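Local coordinates for Serine/threonine-protein acetyltransferase HopZ1a (Pseudomonas syringae pv. syringae, PDB 5KLP) that transfers acetyl groups from acetyl-CoA to serines and threonines of host proteins and acetylates tubulin, with inositol hexakisphosphate as cofactor, impairing host microtubules and immunity, at residues 102-112 and 124-132. The protein carries 10 engineered substitutions. Numbering follows the deposited sequence.
Sequences GPSAFRAIFPQ and HVMADVRLH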
# COMPACT_ATOMS: atom_id res chain seq x y z
N GLY A 102 21.19 9.10 2.28
CA GLY A 102 20.16 9.24 1.26
C GLY A 102 19.26 10.47 1.37
O GLY A 102 19.52 11.38 2.15
N PRO A 103 18.16 10.48 0.58
CA PRO A 103 17.25 11.62 0.46
C PRO A 103 16.45 11.87 1.72
O PRO A 103 16.19 10.94 2.48
CB PRO A 103 16.31 11.22 -0.68
CG PRO A 103 16.88 9.97 -1.27
CD PRO A 103 17.69 9.33 -0.20
N SER A 104 16.01 13.11 1.91
CA SER A 104 15.22 13.49 3.07
C SER A 104 13.82 12.89 3.01
O SER A 104 13.18 12.72 4.04
CB SER A 104 15.15 15.01 3.19
OG SER A 104 14.20 15.56 2.27
N ALA A 105 13.32 12.63 1.80
CA ALA A 105 12.02 11.99 1.63
C ALA A 105 12.16 10.72 0.78
O ALA A 105 12.66 10.78 -0.34
CB ALA A 105 11.03 12.95 0.99
N PHE A 106 11.73 9.58 1.30
CA PHE A 106 11.72 8.37 0.47
C PHE A 106 10.62 7.41 0.89
O PHE A 106 9.99 7.57 1.94
CB PHE A 106 13.09 7.68 0.48
CG PHE A 106 13.48 7.06 1.80
CD1 PHE A 106 13.16 5.73 2.07
CD2 PHE A 106 14.19 7.78 2.75
CE1 PHE A 106 13.53 5.14 3.28
CE2 PHE A 106 14.56 7.19 3.95
CZ PHE A 106 14.23 5.86 4.21
N ARG A 107 10.38 6.42 0.04
CA ARG A 107 9.34 5.43 0.30
C ARG A 107 9.99 4.05 0.28
O ARG A 107 10.99 3.84 -0.42
CB ARG A 107 8.22 5.49 -0.74
CG ARG A 107 7.87 6.87 -1.35
CD ARG A 107 7.59 7.88 -0.31
NE ARG A 107 6.92 9.11 -0.74
CZ ARG A 107 7.44 10.06 -1.52
NH1 ARG A 107 8.64 9.94 -2.07
NH2 ARG A 107 6.72 11.15 -1.77
N ALA A 108 9.43 3.12 1.05
CA ALA A 108 10.00 1.79 1.15
C ALA A 108 8.89 0.74 1.14
O ALA A 108 7.86 0.93 1.79
CB ALA A 108 10.84 1.67 2.42
N ILE A 109 9.11 -0.35 0.41
CA ILE A 109 8.24 -1.51 0.46
C ILE A 109 9.01 -2.69 1.01
O ILE A 109 10.13 -2.96 0.58
CB ILE A 109 7.67 -1.85 -0.93
CG1 ILE A 109 6.87 -0.66 -1.47
CG2 ILE A 109 6.82 -3.13 -0.89
CD1 ILE A 109 6.45 -0.82 -2.93
N PHE A 110 8.44 -3.40 1.97
CA PHE A 110 9.16 -4.51 2.57
C PHE A 110 8.16 -5.52 3.09
O PHE A 110 7.04 -5.17 3.44
CB PHE A 110 10.10 -4.03 3.68
CG PHE A 110 9.40 -3.25 4.77
CD1 PHE A 110 8.84 -3.90 5.86
CD2 PHE A 110 9.31 -1.87 4.69
CE1 PHE A 110 8.20 -3.16 6.88
CE2 PHE A 110 8.66 -1.13 5.69
CZ PHE A 110 8.11 -1.78 6.78
N PRO A 111 8.56 -6.80 3.12
CA PRO A 111 7.69 -7.83 3.67
C PRO A 111 7.76 -7.83 5.19
O PRO A 111 8.66 -7.17 5.74
CB PRO A 111 8.28 -9.11 3.08
CG PRO A 111 9.76 -8.80 3.02
CD PRO A 111 9.83 -7.35 2.62
N GLN A 112 6.85 -8.53 5.85
CA GLN A 112 6.92 -8.70 7.30
C GLN A 112 7.86 -9.84 7.65
O GLN A 112 8.08 -10.74 6.84
CB GLN A 112 5.54 -8.98 7.89
CG GLN A 112 4.50 -7.96 7.49
CD GLN A 112 4.81 -6.57 8.03
OE1 GLN A 112 5.30 -6.42 9.15
NE2 GLN A 112 4.53 -5.56 7.23
N HIS A 124 3.28 -7.54 2.61
CA HIS A 124 4.00 -6.28 2.45
C HIS A 124 3.25 -5.04 2.91
O HIS A 124 2.02 -4.97 2.86
CB HIS A 124 4.38 -6.11 0.98
CG HIS A 124 5.40 -7.10 0.52
ND1 HIS A 124 5.14 -8.44 0.39
CD2 HIS A 124 6.70 -6.93 0.17
CE1 HIS A 124 6.23 -9.07 -0.03
NE2 HIS A 124 7.19 -8.17 -0.16
N VAL A 125 4.01 -4.05 3.35
CA VAL A 125 3.46 -2.73 3.62
C VAL A 125 4.35 -1.70 2.95
O VAL A 125 5.42 -2.04 2.44
CB VAL A 125 3.36 -2.43 5.12
CG1 VAL A 125 2.41 -3.44 5.79
CG2 VAL A 125 4.75 -2.46 5.76
N MSE A 126 3.90 -0.45 2.95
CA MSE A 126 4.64 0.66 2.39
C MSE A 126 4.97 1.63 3.50
O MSE A 126 4.08 2.01 4.28
CB MSE A 126 3.83 1.36 1.30
CG MSE A 126 4.62 2.34 0.44
SE MSE A 126 4.78 4.11 1.22
CE MSE A 126 2.87 4.58 1.29
N ALA A 127 6.23 2.06 3.59
CA ALA A 127 6.57 3.10 4.54
C ALA A 127 7.00 4.37 3.82
O ALA A 127 7.84 4.33 2.92
CB ALA A 127 7.68 2.65 5.50
N ASP A 128 6.38 5.48 4.21
CA ASP A 128 6.69 6.80 3.71
C ASP A 128 7.50 7.56 4.77
O ASP A 128 7.04 7.72 5.90
CB ASP A 128 5.39 7.55 3.37
CG ASP A 128 5.64 8.91 2.74
OD1 ASP A 128 5.88 9.88 3.49
OD2 ASP A 128 5.58 9.02 1.51
N VAL A 129 8.71 7.99 4.42
CA VAL A 129 9.67 8.45 5.41
C VAL A 129 10.10 9.89 5.18
O VAL A 129 10.22 10.33 4.04
CB VAL A 129 10.93 7.53 5.41
CG1 VAL A 129 12.01 8.03 6.39
CG2 VAL A 129 10.55 6.08 5.71
N ARG A 130 10.32 10.63 6.26
CA ARG A 130 11.04 11.90 6.21
C ARG A 130 12.21 11.91 7.18
O ARG A 130 12.06 11.55 8.35
CB ARG A 130 10.13 13.09 6.54
CG ARG A 130 8.99 13.29 5.59
CD ARG A 130 9.41 13.71 4.18
NE ARG A 130 8.21 13.95 3.39
CZ ARG A 130 7.46 13.00 2.85
NH1 ARG A 130 7.81 11.72 2.99
NH2 ARG A 130 6.37 13.32 2.17
N LEU A 131 13.38 12.30 6.69
CA LEU A 131 14.53 12.58 7.54
C LEU A 131 14.44 14.02 7.98
O LEU A 131 13.91 14.85 7.24
CB LEU A 131 15.84 12.31 6.82
CG LEU A 131 15.99 10.88 6.29
CD1 LEU A 131 17.30 10.72 5.52
CD2 LEU A 131 15.87 9.84 7.40
N HIS A 132 14.93 14.33 9.18
CA HIS A 132 14.80 15.67 9.73
C HIS A 132 16.12 16.19 10.29
O HIS A 132 16.95 15.42 10.77
CB HIS A 132 13.73 15.68 10.83
CG HIS A 132 12.36 15.32 10.34
ND1 HIS A 132 11.65 16.13 9.47
CD2 HIS A 132 11.58 14.24 10.57
CE1 HIS A 132 10.49 15.55 9.19
NE2 HIS A 132 10.42 14.41 9.85
O HOH W 1 4.69 11.31 0.62
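Phe-106 and Val-129 face each other as a hydrogen-bonded antiparallel pair, with Val-129 N 2.8 Å from Phe-106 O. Their side chains run side by side: Val-129 CB sits over the centre of the phenyl ring, 3.9 Å from its centroid, a CH-pi contact suited to a branched, compact residue. Phe-106 CG, between the backbone N and the carbonyl carbon (chi1 69°), swings the ring over this neighbour. Phe-110 makes a related CH-pi contact with Val-125 CG2, off centre over one face, while Ala-127 CB, from the small Ala-108/Ala-127 pair between the aromatic pairs, meets its edge 3.9 Å from CE2.

On the other face, Asp-128 OD2 lies 2.6 Å from Arg-107 NE in a salt bridge whose hydrogen bond is bent (119°) and weak, guanidinium and carboxylate planes 75° apart. Asp-128 OD1 forms a second salt bridge, also weakly hydrogen-bonded, with Arg-130 NH1 at 2.7 Å, and a water bridges OD2 to both arginines, so the buried carboxylate probably eases their closeness. Arg-130 NH1 also reaches Val-129 O, from the carbonyl face opposite Phe-106 N, while Ala-105 CB packs over its guanidinium. Helix 204-215 supplies His-211 NE2, hydrogen-bonded to Asp-128 OD1, and Asp-208, whose salt bridge to Arg-130 NH2 shares that charge.

Past strand 105-110 and before 125-130, Pro-111 CB makes a CH-pi contact over one His-124 face, offset toward the rim. These are adjacent antiparallel strands in the central mixed sheet of the YopJ-family fold, related to clan CA cysteine proteases; Val-125 lies beside active-site Glu-143, and His-124 follows catalytic His-123.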